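Local coordinates for CBS domain protein (Sulfolobus tokodaii, PDB 2EF7) that is of unknown function but carries a pair of CBS domains, modules that in many relatives bind adenosine nucleotides and regulate partner proteins or domains, at residues 55-58 / 59-63; 28-32 / 33-37; 90-93 / 94-98; 65-69 / 70-74; 16-19 / 20-23. One frame throughout, in Å; residues are numbered along the deposited sequence.

Contact 1. Residues 55-58 / 59-63; sequences IVKA and IGKGK
The carbonyl oxygen Ala58 O is gripped by two backbone N-H groups coming from beyond the end of the helix. Lys63 N lies 3.0 Å from Ala58 O, in a nearly straight bond (158° at the hydrogen), whereas Lys61 N makes a weak, bent one to the same oxygen at 3.1 Å. Gly62, with its positive phi, turns the chain so that its own N bonds to Ile59 O at 2.8 Å. The bonds from Lys63 N and Gly62 N form a Schellman motif with Gly62 as the C-prime residue. Just upstream the helix is still regular, and Gly60 N meets Val56 O at 2.8 Å. Along its flank Ile55 and Ile59 lie side by side and point the same way. Ile59 has CG1 beside its backbone N (chi1 -66°), so that CG1 passes over Ile55 O at 3.4 Å and CD1 reaches Ile55 CG2 at 3.9 Å. Ile59 also packs on Ile59 of the second subunit, and an alanine here would probably leave Ile55 CG2 without its neighbour and open a gap between the subunits. The methylenes of Lys63 cover the gripped oxygen, with CG 3.2 Å from Ala58 O. Ala58 O and Ile59 O, which lie past the last regular helical donors, are thus met by the reversed chain, and the Lys63 methylenes shield the first of them.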
loop_
_atom_site.group_PDB
_atom_site.type_symbol
_atom_site.label_atom_id
_atom_site.label_comp_id
_atom_site.label_asym_id
_atom_site.label_seq_id
_atom_site.Cartn_x
_atom_site.Cartn_y
_atom_site.Cartn_z
ATOM N N ILE A 55 8.853 -22.893 -12.213
ATOM C CA ILE A 55 8.989 -24.307 -11.910
ATOM C C ILE A 55 7.807 -25.085 -12.486
ATOM O O ILE A 55 7.996 -26.092 -13.164
ATOM C CB ILE A 55 9.078 -24.546 -10.384
ATOM C CG1 ILE A 55 10.462 -24.111 -9.884
ATOM C CG2 ILE A 55 8.856 -26.026 -10.057
ATOM C CD1 ILE A 55 10.713 -24.441 -8.434
ATOM N N VAL A 56 6.594 -24.607 -12.230
ATOM C CA VAL A 56 5.400 -25.277 -12.726
ATOM C C VAL A 56 5.394 -25.324 -14.246
ATOM O O VAL A 56 5.019 -26.323 -14.849
ATOM C CB VAL A 56 4.124 -24.571 -12.244
ATOM C CG1 VAL A 56 2.888 -25.190 -12.923
ATOM C CG2 VAL A 56 4.008 -24.707 -10.744
ATOM N N LYS A 57 5.825 -24.236 -14.862
ATOM C CA LYS A 57 5.863 -24.161 -16.307
ATOM C C LYS A 57 6.810 -25.224 -16.867
ATOM O O LYS A 57 6.463 -25.936 -17.807
ATOM C CB LYS A 57 6.314 -22.761 -16.724
ATOM C CG LYS A 57 5.958 -22.370 -18.136
ATOM C CD LYS A 57 5.222 -21.034 -18.150
ATOM C CE LYS A 57 6.076 -19.903 -17.589
ATOM N NZ LYS A 57 5.354 -18.594 -17.623
ATOM N N ALA A 58 8.002 -25.346 -16.288
ATOM C CA ALA A 58 8.966 -26.329 -16.778
ATOM C C ALA A 58 8.422 -27.750 -16.660
ATOM O O ALA A 58 8.633 -28.586 -17.550
ATOM C CB ALA A 58 10.271 -26.205 -16.028
ATOM N N ILE A 59 7.718 -28.027 -15.564
ATOM C CA ILE A 59 7.141 -29.352 -15.359
ATOM C C ILE A 59 6.039 -29.569 -16.379
ATOM O O ILE A 59 5.951 -30.632 -16.990
ATOM C CB ILE A 59 6.583 -29.496 -13.934
ATOM C CG1 ILE A 59 7.748 -29.426 -12.949
ATOM C CG2 ILE A 59 5.826 -30.825 -13.776
ATOM C CD1 ILE A 59 7.312 -29.324 -11.529
ATOM N N GLY A 60 5.217 -28.546 -16.579
ATOM C CA GLY A 60 4.145 -28.642 -17.546
ATOM C C GLY A 60 4.677 -28.830 -18.957
ATOM O O GLY A 60 3.928 -29.201 -19.858
ATOM N N LYS A 61 5.967 -28.570 -19.157
ATOM C CA LYS A 61 6.578 -28.727 -20.471
ATOM C C LYS A 61 7.356 -30.038 -20.519
ATOM O O LYS A 61 8.154 -30.258 -21.422
ATOM C CB LYS A 61 7.520 -27.561 -20.779
ATOM C CG LYS A 61 6.891 -26.174 -20.701
ATOM C CD LYS A 61 5.815 -25.975 -21.744
ATOM C CE LYS A 61 5.280 -24.548 -21.721
ATOM N NZ LYS A 61 4.195 -24.353 -22.723
ATOM N N GLY A 62 7.134 -30.897 -19.530
ATOM C CA GLY A 62 7.790 -32.193 -19.502
ATOM C C GLY A 62 9.236 -32.294 -19.043
ATOM O O GLY A 62 9.858 -33.343 -19.210
ATOM N N LYS A 63 9.778 -31.226 -18.470
ATOM C CA LYS A 63 11.161 -31.244 -17.992
ATOM C C LYS A 63 11.257 -32.151 -16.778
ATOM O O LYS A 63 10.313 -32.243 -15.990
ATOM C CB LYS A 63 11.609 -29.829 -17.619
ATOM C CG LYS A 63 11.548 -28.841 -18.771
ATOM C CD LYS A 63 12.854 -28.777 -19.542
ATOM C CE LYS A 63 13.221 -30.103 -20.174
ATOM N NZ LYS A 63 14.582 -30.040 -20.778
#

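Contact 2. Residues 28-32 / 33-37; sequences KVMTE and KNIGS
Lys33 closes the last turn of the helix on Val29: Lys33 N lies 2.8 Å from Val29 O, and the two side chains run side by side in the same direction. Having CG beside its own backbone N (chi1 -70°), Lys33 lays its first methylenes over that carbonyl, and CG comes 3.9 Å from Val29 CG1. Asn34 follows with positive phi, and its N makes a weak bond to Thr31 O at 3.3 Å. Ile35 then completes the reversal, for Ile35 N bonds to Met30 O at 3.0 Å, in the carbonyl plane and on a lone pair. This pair of bonds makes Asn34 the C-prime residue of a Schellman motif. Ile35 sets CG1 between its backbone N and carbonyl carbon (chi1 52°), which brings CG1 back to 3.7 Å from Met30 CA. At Gly36 the partner is the far end of Met30, present as selenomethionine: its chain bends at the last torsion, and CE reaches Gly36 C at 3.5 Å. Met30 also packs on Glu52 and Ile55, while Ile35 touches Ile15. The chemistry is therefore divided: backbone donors meet Val29 O, Met30 O and, weakly, Thr31 O, while Met30 and Ile35 pack beside the passage from helix 23-33 into strand 37-42.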
loop_
_atom_site.group_PDB
_atom_site.type_symbol
_atom_site.label_atom_id
_atom_site.label_comp_id
_atom_site.label_asym_id
_atom_site.label_seq_id
_atom_site.Cartn_x
_atom_site.Cartn_y
_atom_site.Cartn_z
ATOM N N LYS A 28 13.260 -27.738 -3.413
ATOM C CA LYS A 28 13.467 -28.077 -2.020
ATOM C C LYS A 28 13.863 -26.846 -1.215
ATOM O O LYS A 28 13.408 -26.673 -0.086
ATOM C CB LYS A 28 14.540 -29.157 -1.884
ATOM C CG LYS A 28 14.749 -29.635 -0.451
ATOM C CD LYS A 28 15.640 -30.864 -0.398
ATOM C CE LYS A 28 15.772 -31.402 1.021
ATOM N NZ LYS A 28 16.364 -32.775 1.045
ATOM N N VAL A 29 14.704 -25.987 -1.792
ATOM C CA VAL A 29 15.139 -24.789 -1.080
ATOM C C VAL A 29 13.970 -23.850 -0.834
ATOM O O VAL A 29 13.778 -23.352 0.275
ATOM C CB VAL A 29 16.212 -23.998 -1.860
ATOM C CG1 VAL A 29 16.559 -22.731 -1.097
ATOM C CG2 VAL A 29 17.463 -24.845 -2.060
HETATM N N MSE A 30 13.202 -23.605 -1.888
HETATM C CA MSE A 30 12.055 -22.719 -1.813
HETATM C C MSE A 30 11.021 -23.236 -0.829
HETATM O O MSE A 30 10.374 -22.456 -0.128
HETATM C CB MSE A 30 11.447 -22.561 -3.199
HETATM C CG MSE A 30 12.425 -21.958 -4.203
HETATM SE SE MSE A 30 11.727 -21.943 -6.006
HETATM C CE MSE A 30 10.030 -21.087 -5.653
ATOM N N THR A 31 10.882 -24.557 -0.767
ATOM C CA THR A 31 9.932 -25.170 0.144
ATOM C C THR A 31 10.428 -25.033 1.585
ATOM O O THR A 31 9.667 -24.655 2.471
ATOM C CB THR A 31 9.738 -26.675 -0.176
ATOM O OG1 THR A 31 9.131 -26.814 -1.464
ATOM C CG2 THR A 31 8.858 -27.342 0.876
ATOM N N GLU A 32 11.709 -25.320 1.807
ATOM C CA GLU A 32 12.287 -25.248 3.147
ATOM C C GLU A 32 12.511 -23.842 3.677
ATOM O O GLU A 32 12.540 -23.636 4.892
ATOM C CB GLU A 32 13.590 -26.036 3.194
ATOM C CG GLU A 32 13.359 -27.533 3.071
ATOM C CD GLU A 32 14.644 -28.323 2.953
ATOM O OE1 GLU A 32 14.569 -29.571 2.887
ATOM O OE2 GLU A 32 15.726 -27.697 2.922
ATOM N N LYS A 33 12.671 -22.882 2.769
ATOM C CA LYS A 33 12.873 -21.486 3.142
ATOM C C LYS A 33 11.540 -20.739 3.051
ATOM O O LYS A 33 11.438 -19.577 3.437
ATOM C CB LYS A 33 13.879 -20.821 2.200
ATOM C CG LYS A 33 15.315 -21.289 2.347
ATOM C CD LYS A 33 15.887 -20.913 3.698
ATOM C CE LYS A 33 17.401 -20.958 3.679
ATOM N NZ LYS A 33 17.920 -22.261 3.191
ATOM N N ASN A 34 10.526 -21.420 2.527
ATOM C CA ASN A 34 9.200 -20.841 2.354
ATOM C C ASN A 34 9.265 -19.521 1.590
ATOM O O ASN A 34 8.830 -18.479 2.084
ATOM C CB ASN A 34 8.526 -20.633 3.715
ATOM C CG ASN A 34 7.075 -20.187 3.587
ATOM O OD1 ASN A 34 6.335 -20.677 2.736
ATOM N ND2 ASN A 34 6.661 -19.261 4.446
ATOM N N ILE A 35 9.820 -19.567 0.382
ATOM C CA ILE A 35 9.927 -18.376 -0.457
ATOM C C ILE A 35 9.329 -18.676 -1.838
ATOM O O ILE A 35 9.216 -19.843 -2.234
ATOM C CB ILE A 35 11.405 -17.924 -0.604
ATOM C CG1 ILE A 35 12.285 -19.101 -1.049
ATOM C CG2 ILE A 35 11.902 -17.365 0.716
ATOM C CD1 ILE A 35 13.765 -18.749 -1.170
ATOM N N GLY A 36 8.946 -17.633 -2.566
ATOM C CA GLY A 36 8.349 -17.824 -3.879
ATOM C C GLY A 36 9.247 -17.671 -5.097
ATOM O O GLY A 36 8.769 -17.748 -6.238
ATOM N N SER A 37 10.539 -17.448 -4.867
ATOM C CA SER A 37 11.493 -17.292 -5.960
ATOM C C SER A 37 12.928 -17.234 -5.438
ATOM O O SER A 37 13.168 -16.968 -4.266
ATOM C CB SER A 37 11.199 -16.003 -6.744
ATOM O OG SER A 37 11.381 -14.866 -5.913
#

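Contact 3. Residues 90-93 / 94-98; sequences LALM and RQFNI
Phe96 turns its ring back along the helix because CG stands beside its own backbone N (chi1 -70°), and Leu92, with chi1 at an unusual -147°, sends CD1 forward to meet it. The two side chains lie side by side and point the same way, Leu92 CD1 coming 4.0 Å from Phe96 CE2. The ring also presents its edge to the backbone: Leu92 O lies in the ring plane, 3.3 Å from Phe96 CD2, while Phe96 N donates to that same oxygen. Both residues rest on Ile78, so the pair covers one flank of the helix. Arg94 folds its aliphatic part over the preceding turn in a similar way, CG standing 3.4 Å from Leu90 O, and its N donates to this oxygen in an almost straight bond (173° at the hydrogen). At the end of the helix Asn97 takes positive phi and the chain turns back on itself. Ile98 N bonds to Met93 O at 3.0 Å, and Asn97 N bonds to Arg94 O at 3.1 Å, a Schellman motif. Met93, a selenomethionine, has CB 3.2 Å from Ile98 O, then extends away to pack on Ile116 and Ile119 of helix 116-126. Arg94 meanwhile faces Thr87 of the third subunit. Two bonds back into the last turn, one of them from Ile98 itself, deliver the chain from helix 86-96 to strand 100-104, the second half of the beta-alpha-beta unit characteristic of a CBS domain.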
loop_
_atom_site.group_PDB
_atom_site.type_symbol
_atom_site.label_atom_id
_atom_site.label_comp_id
_atom_site.label_asym_id
_atom_site.label_seq_id
_atom_site.Cartn_x
_atom_site.Cartn_y
_atom_site.Cartn_z
ATOM N N LEU A 90 15.135 3.358 -9.676
ATOM C CA LEU A 90 13.835 3.708 -10.235
ATOM C C LEU A 90 13.907 3.878 -11.749
ATOM O O LEU A 90 13.051 3.386 -12.489
ATOM C CB LEU A 90 13.330 5.010 -9.623
ATOM C CG LEU A 90 11.955 5.453 -10.125
ATOM C CD1 LEU A 90 10.917 4.382 -9.837
ATOM C CD2 LEU A 90 11.578 6.756 -9.443
ATOM N N ALA A 91 14.924 4.588 -12.214
ATOM C CA ALA A 91 15.062 4.813 -13.641
ATOM C C ALA A 91 15.252 3.496 -14.382
ATOM O O ALA A 91 14.739 3.328 -15.487
ATOM C CB ALA A 91 16.223 5.746 -13.915
ATOM N N LEU A 92 15.969 2.554 -13.767
ATOM C CA LEU A 92 16.220 1.265 -14.400
ATOM C C LEU A 92 14.945 0.424 -14.434
ATOM O O LEU A 92 14.670 -0.255 -15.417
ATOM C CB LEU A 92 17.337 0.514 -13.661
ATOM C CG LEU A 92 18.227 -0.382 -14.524
ATOM C CD1 LEU A 92 18.848 0.450 -15.631
ATOM C CD2 LEU A 92 19.317 -1.016 -13.680
HETATM N N MSE A 93 14.167 0.474 -13.358
HETATM C CA MSE A 93 12.917 -0.268 -13.298
HETATM C C MSE A 93 11.950 0.215 -14.390
HETATM O O MSE A 93 11.369 -0.598 -15.119
HETATM C CB MSE A 93 12.277 -0.105 -11.916
HETATM C CG MSE A 93 12.967 -0.903 -10.820
HETATM SE SE MSE A 93 12.330 -0.461 -9.052
HETATM C CE MSE A 93 13.924 -0.893 -8.053
ATOM N N ARG A 94 11.783 1.533 -14.504
ATOM C CA ARG A 94 10.894 2.106 -15.517
ATOM C C ARG A 94 11.361 1.694 -16.905
ATOM O O ARG A 94 10.576 1.209 -17.720
ATOM C CB ARG A 94 10.879 3.637 -15.430
ATOM C CG ARG A 94 10.257 4.196 -14.152
ATOM C CD ARG A 94 10.321 5.726 -14.092
ATOM N NE ARG A 94 9.527 6.368 -15.140
ATOM C CZ ARG A 94 9.335 7.681 -15.236
ATOM N NH1 ARG A 94 8.598 8.179 -16.224
ATOM N NH2 ARG A 94 9.878 8.498 -14.343
ATOM N N GLN A 95 12.651 1.879 -17.165
ATOM C CA GLN A 95 13.229 1.533 -18.459
ATOM C C GLN A 95 12.926 0.107 -18.900
ATOM O O GLN A 95 12.646 -0.129 -20.069
ATOM C CB GLN A 95 14.753 1.726 -18.442
ATOM C CG GLN A 95 15.397 1.522 -19.806
ATOM C CD GLN A 95 16.861 1.921 -19.841
ATOM O OE1 GLN A 95 17.241 2.967 -19.314
ATOM N NE2 GLN A 95 17.687 1.101 -20.480
ATOM N N PHE A 96 12.980 -0.835 -17.961
ATOM C CA PHE A 96 12.744 -2.240 -18.268
ATOM C C PHE A 96 11.392 -2.763 -17.804
ATOM O O PHE A 96 11.144 -3.968 -17.818
ATOM C CB PHE A 96 13.867 -3.076 -17.663
ATOM C CG PHE A 96 15.180 -2.891 -18.357
ATOM C CD1 PHE A 96 15.458 -3.576 -19.537
ATOM C CD2 PHE A 96 16.113 -1.986 -17.874
ATOM C CE1 PHE A 96 16.643 -3.359 -20.224
ATOM C CE2 PHE A 96 17.303 -1.761 -18.557
ATOM C CZ PHE A 96 17.570 -2.446 -19.734
ATOM N N ASN A 97 10.527 -1.845 -17.389
ATOM C CA ASN A 97 9.185 -2.185 -16.927
ATOM C C ASN A 97 9.178 -3.367 -15.959
ATOM O O ASN A 97 8.444 -4.334 -16.158
ATOM C CB ASN A 97 8.285 -2.482 -18.137
ATOM C CG ASN A 97 6.806 -2.272 -17.835
ATOM O OD1 ASN A 97 6.399 -1.206 -17.359
ATOM N ND2 ASN A 97 5.991 -3.283 -18.123
ATOM N N ILE A 98 10.003 -3.289 -14.915
ATOM C CA ILE A 98 10.071 -4.346 -13.909
ATOM C C ILE A 98 9.991 -3.789 -12.485
ATOM O O ILE A 98 10.443 -2.676 -12.215
ATOM C CB ILE A 98 11.350 -5.201 -14.070
ATOM C CG1 ILE A 98 12.586 -4.298 -14.110
ATOM C CG2 ILE A 98 11.252 -6.050 -15.336
ATOM C CD1 ILE A 98 13.885 -5.061 -14.313
#

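Contact 4. Residues 65-69 / 70-74; sequences LETKA and EEFMT
Lys68 and Glu71 are tied together twice across a compact turn in the loop that links helix 52-60 to strand 74-75 of this CBS-pair protein. Among the backbone bonds, Glu71 N meets Lys68 O at 3.0 Å. One residue on, Ala69 O accepts from two donors, Phe72 N at 3.1 Å from above the carbonyl plane and Met73 N at 3.0 Å nearly along the C=O direction. A side chain returns the favour: Glu71 OE2 accepts from the backbone N of Lys68 at 3.2 Å, approached from above the carboxylate plane. Of the charged groups, Lys68, bent at chi3, runs alongside Glu70 and makes a salt bridge from NZ to Glu70 OE2 at 3.0 Å. Glutamine in place of Lys68 would probably leave the Glu70 carboxylate without its charged mate and its side chain freer to turn. Among the apolar contacts, Thr67 CG2 rests on Glu71 CB at 3.8 Å, while Thr67 OG1 is engaged with Ser64 O. Phe72 packs on Leu23, Ile26 and Ile50, against helix 23-33 and strand 45-51. With CG set between its backbone N and carbonyl carbon (chi1 69°), its ring turns an edge to the turn, bringing CD2 to 3.2 Å from Lys68 O.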
loop_
_atom_site.group_PDB
_atom_site.type_symbol
_atom_site.label_atom_id
_atom_site.label_comp_id
_atom_site.label_asym_id
_atom_site.label_seq_id
_atom_site.Cartn_x
_atom_site.Cartn_y
_atom_site.Cartn_z
ATOM N N LEU A 65 13.161 -33.728 -13.163
ATOM C CA LEU A 65 13.576 -33.184 -11.882
ATOM C C LEU A 65 15.053 -32.792 -11.861
ATOM O O LEU A 65 15.494 -32.075 -10.962
ATOM C CB LEU A 65 13.312 -34.207 -10.768
ATOM C CG LEU A 65 11.885 -34.705 -10.527
ATOM C CD1 LEU A 65 11.891 -35.664 -9.334
ATOM C CD2 LEU A 65 10.960 -33.532 -10.259
ATOM N N GLU A 66 15.820 -33.267 -12.838
ATOM C CA GLU A 66 17.247 -32.949 -12.902
ATOM C C GLU A 66 17.555 -31.706 -13.755
ATOM O O GLU A 66 18.707 -31.283 -13.862
ATOM C CB GLU A 66 18.041 -34.141 -13.452
ATOM C CG GLU A 66 18.077 -35.367 -12.554
ATOM C CD GLU A 66 16.827 -36.221 -12.668
ATOM O OE1 GLU A 66 16.468 -36.602 -13.805
ATOM O OE2 GLU A 66 16.207 -36.518 -11.623
ATOM N N THR A 67 16.528 -31.119 -14.351
ATOM C CA THR A 67 16.719 -29.953 -15.204
ATOM C C THR A 67 17.483 -28.836 -14.473
ATOM O O THR A 67 17.139 -28.455 -13.354
ATOM C CB THR A 67 15.358 -29.435 -15.708
ATOM O OG1 THR A 67 14.618 -30.524 -16.282
ATOM C CG2 THR A 67 15.554 -28.353 -16.768
ATOM N N LYS A 68 18.532 -28.327 -15.104
ATOM C CA LYS A 68 19.346 -27.275 -14.501
ATOM C C LYS A 68 18.636 -25.924 -14.482
ATOM O O LYS A 68 17.829 -25.613 -15.355
ATOM C CB LYS A 68 20.686 -27.152 -15.240
ATOM C CG LYS A 68 21.568 -28.412 -15.156
ATOM C CD LYS A 68 22.938 -28.195 -15.796
ATOM C CE LYS A 68 22.807 -27.715 -17.239
ATOM N NZ LYS A 68 24.083 -27.189 -17.813
ATOM N N ALA A 69 18.958 -25.120 -13.476
ATOM C CA ALA A 69 18.361 -23.806 -13.307
ATOM C C ALA A 69 18.379 -22.957 -14.575
ATOM O O ALA A 69 17.343 -22.436 -14.995
ATOM C CB ALA A 69 19.068 -23.061 -12.171
ATOM N N GLU A 70 19.547 -22.824 -15.193
ATOM C CA GLU A 70 19.660 -21.993 -16.389
ATOM C C GLU A 70 18.754 -22.410 -17.546
ATOM O O GLU A 70 18.507 -21.617 -18.447
ATOM C CB GLU A 70 21.121 -21.937 -16.861
ATOM C CG GLU A 70 21.666 -23.241 -17.417
ATOM C CD GLU A 70 23.178 -23.215 -17.597
ATOM O OE1 GLU A 70 23.706 -22.171 -18.043
ATOM O OE2 GLU A 70 23.835 -24.240 -17.299
ATOM N N GLU A 71 18.244 -23.640 -17.520
ATOM C CA GLU A 71 17.386 -24.111 -18.605
ATOM C C GLU A 71 15.924 -23.690 -18.503
ATOM O O GLU A 71 15.196 -23.784 -19.487
ATOM C CB GLU A 71 17.424 -25.637 -18.711
ATOM C CG GLU A 71 18.798 -26.247 -18.917
ATOM C CD GLU A 71 18.721 -27.749 -19.146
ATOM O OE1 GLU A 71 18.210 -28.154 -20.213
ATOM O OE2 GLU A 71 19.154 -28.523 -18.259
ATOM N N PHE A 72 15.482 -23.234 -17.334
ATOM C CA PHE A 72 14.077 -22.854 -17.193
ATOM C C PHE A 72 13.820 -21.580 -16.415
ATOM O O PHE A 72 12.670 -21.183 -16.220
ATOM C CB PHE A 72 13.276 -24.010 -16.575
ATOM C CG PHE A 72 13.593 -24.290 -15.132
ATOM C CD1 PHE A 72 12.775 -23.798 -14.119
ATOM C CD2 PHE A 72 14.685 -25.092 -14.784
ATOM C CE1 PHE A 72 13.033 -24.105 -12.775
ATOM C CE2 PHE A 72 14.958 -25.402 -13.450
ATOM C CZ PHE A 72 14.129 -24.911 -12.443
HETATM N N MSE A 73 14.891 -20.935 -15.973
HETATM C CA MSE A 73 14.764 -19.690 -15.228
HETATM C C MSE A 73 14.310 -18.585 -16.181
HETATM O O MSE A 73 14.238 -18.782 -17.391
HETATM C CB MSE A 73 16.130 -19.291 -14.662
HETATM C CG MSE A 73 17.090 -18.834 -15.751
HETATM SE SE MSE A 73 18.864 -18.405 -15.135
HETATM C CE MSE A 73 19.704 -18.020 -16.872
ATOM N N THR A 74 13.985 -17.426 -15.621
ATOM C CA THR A 74 13.642 -16.269 -16.433
ATOM C C THR A 74 15.011 -15.594 -16.505
ATOM O O THR A 74 15.534 -15.151 -15.480
ATOM C CB THR A 74 12.652 -15.334 -15.720
ATOM O OG1 THR A 74 11.361 -15.957 -15.658
ATOM C CG2 THR A 74 12.547 -14.010 -16.464
#

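Contact 5. Residues 16-19 / 20-23; sequences SVTK and DAKL
Thr18 to Ala21 forms a type I beta turn, closed where Ala21 N bonds to Thr18 O at 3.0 Å. Over the turn the side chains of Thr18 and Asp20 lie side by side and point the same way. Thr18 OG1 donates to Asp20 OD1 at 2.7 Å, meeting that oxygen nearly along its C-O axis. Both torsions serve the bond: Thr18 holds OG1 in the crowded position between its backbone N and carbonyl carbon (chi1 69°), and Asp20 places CG likewise (chi1 71°), so that hydroxyl and carboxylate rise together from the same side. The single short bond fixes the rotation of the threonine hydroxyl and ties down one oxygen of the aspartate, adding a side-chain link to the backbone link of the turn. Ala21 CB lies 3.2 Å from Thr18 O; it also meets Val17 CB at 4.0 Å, and Val17 and Ala21 together pack on Ile26. Lys19, extended beyond CG, lies against Val40 and forms a salt bridge with Asp42. Strand 16-18 runs parallel to strand 37-42, to which Val17 is joined by backbone bonds with Ile39 and Val41, and beyond the turn Lys22 occupies the N-cap position from which helix 23-33 sets off.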
loop_
_atom_site.group_PDB
_atom_site.type_symbol
_atom_site.label_atom_id
_atom_site.label_comp_id
_atom_site.label_asym_id
_atom_site.label_seq_id
_atom_site.Cartn_x
_atom_site.Cartn_y
_atom_site.Cartn_z
ATOM N N SER A 16 19.747 -17.595 -3.246
ATOM C CA SER A 16 20.161 -17.829 -4.622
ATOM C C SER A 16 20.579 -19.276 -4.826
ATOM O O SER A 16 20.903 -19.971 -3.874
ATOM C CB SER A 16 21.345 -16.932 -4.974
ATOM O OG SER A 16 22.497 -17.333 -4.253
ATOM N N VAL A 17 20.577 -19.716 -6.080
ATOM C CA VAL A 17 20.995 -21.071 -6.438
ATOM C C VAL A 17 21.894 -20.902 -7.644
ATOM O O VAL A 17 21.735 -19.940 -8.400
ATOM C CB VAL A 17 19.785 -21.982 -6.816
ATOM C CG1 VAL A 17 18.820 -22.087 -5.632
ATOM C CG2 VAL A 17 19.074 -21.433 -8.061
ATOM N N THR A 18 22.836 -21.817 -7.832
ATOM C CA THR A 18 23.749 -21.710 -8.958
ATOM C C THR A 18 23.034 -22.080 -10.247
ATOM O O THR A 18 22.029 -22.790 -10.230
ATOM C CB THR A 18 24.975 -22.622 -8.781
ATOM O OG1 THR A 18 24.573 -23.988 -8.877
ATOM C CG2 THR A 18 25.603 -22.396 -7.424
ATOM N N LYS A 19 23.563 -21.601 -11.369
ATOM C CA LYS A 19 22.947 -21.855 -12.667
ATOM C C LYS A 19 22.834 -23.319 -13.087
ATOM O O LYS A 19 22.131 -23.632 -14.044
ATOM C CB LYS A 19 23.666 -21.055 -13.757
ATOM C CG LYS A 19 25.106 -21.443 -13.998
ATOM C CD LYS A 19 25.645 -20.708 -15.223
ATOM C CE LYS A 19 27.104 -21.059 -15.485
ATOM N NZ LYS A 19 27.604 -20.429 -16.738
ATOM N N ASP A 20 23.515 -24.221 -12.391
ATOM C CA ASP A 20 23.409 -25.633 -12.743
ATOM C C ASP A 20 22.673 -26.442 -11.663
ATOM O O ASP A 20 22.656 -27.671 -11.704
ATOM C CB ASP A 20 24.792 -26.227 -13.012
ATOM C CG ASP A 20 25.618 -26.376 -11.757
ATOM O OD1 ASP A 20 25.487 -25.534 -10.845
ATOM O OD2 ASP A 20 26.416 -27.336 -11.693
ATOM N N ALA A 21 22.059 -25.742 -10.708
ATOM C CA ALA A 21 21.303 -26.391 -9.639
ATOM C C ALA A 21 20.129 -27.119 -10.287
ATOM O O ALA A 21 19.553 -26.619 -11.252
ATOM C CB ALA A 21 20.798 -25.348 -8.663
ATOM N N LYS A 22 19.764 -28.286 -9.763
ATOM C CA LYS A 22 18.665 -29.062 -10.349
ATOM C C LYS A 22 17.293 -28.607 -9.863
ATOM O O LYS A 22 17.143 -28.159 -8.730
ATOM C CB LYS A 22 18.850 -30.551 -10.050
ATOM C CG LYS A 22 20.149 -31.137 -10.577
ATOM C CD LYS A 22 20.358 -32.546 -10.041
ATOM C CE LYS A 22 21.696 -33.132 -10.465
ATOM N NZ LYS A 22 21.776 -33.334 -11.939
ATOM N N LEU A 23 16.295 -28.735 -10.726
ATOM C CA LEU A 23 14.947 -28.314 -10.395
ATOM C C LEU A 23 14.493 -28.835 -9.040
ATOM O O LEU A 23 14.024 -28.062 -8.208
ATOM C CB LEU A 23 13.965 -28.754 -11.489
ATOM C CG LEU A 23 12.498 -28.330 -11.337
ATOM C CD1 LEU A 23 11.828 -28.293 -12.698
ATOM C CD2 LEU A 23 11.759 -29.290 -10.414
#

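In the fold
Along the chain the order is contact 5, contact 2, contact 1, contact 4 and contact 3. The first four gather around one CBS motif, where the turn at 16-23 leads into helix 23-33 and contacts 2 and 1 end that helix and helix 52-60. Contacts 4 and 5 lie closest, centres about 7 Å apart, joined by probable hydrogen bonds Ala69 N to Ala21 O and Thr67 O to Leu23 N. Phe72 of contact 4 packs on contact 1, whose Ile55 touches Met30 of contact 2. Contact 3 stands apart in the second motif, its centre about 26 to 29 Å from the others. Contacts 2 and 3 end their helices in the same way, consistent with the repeated architecture of a CBS pair.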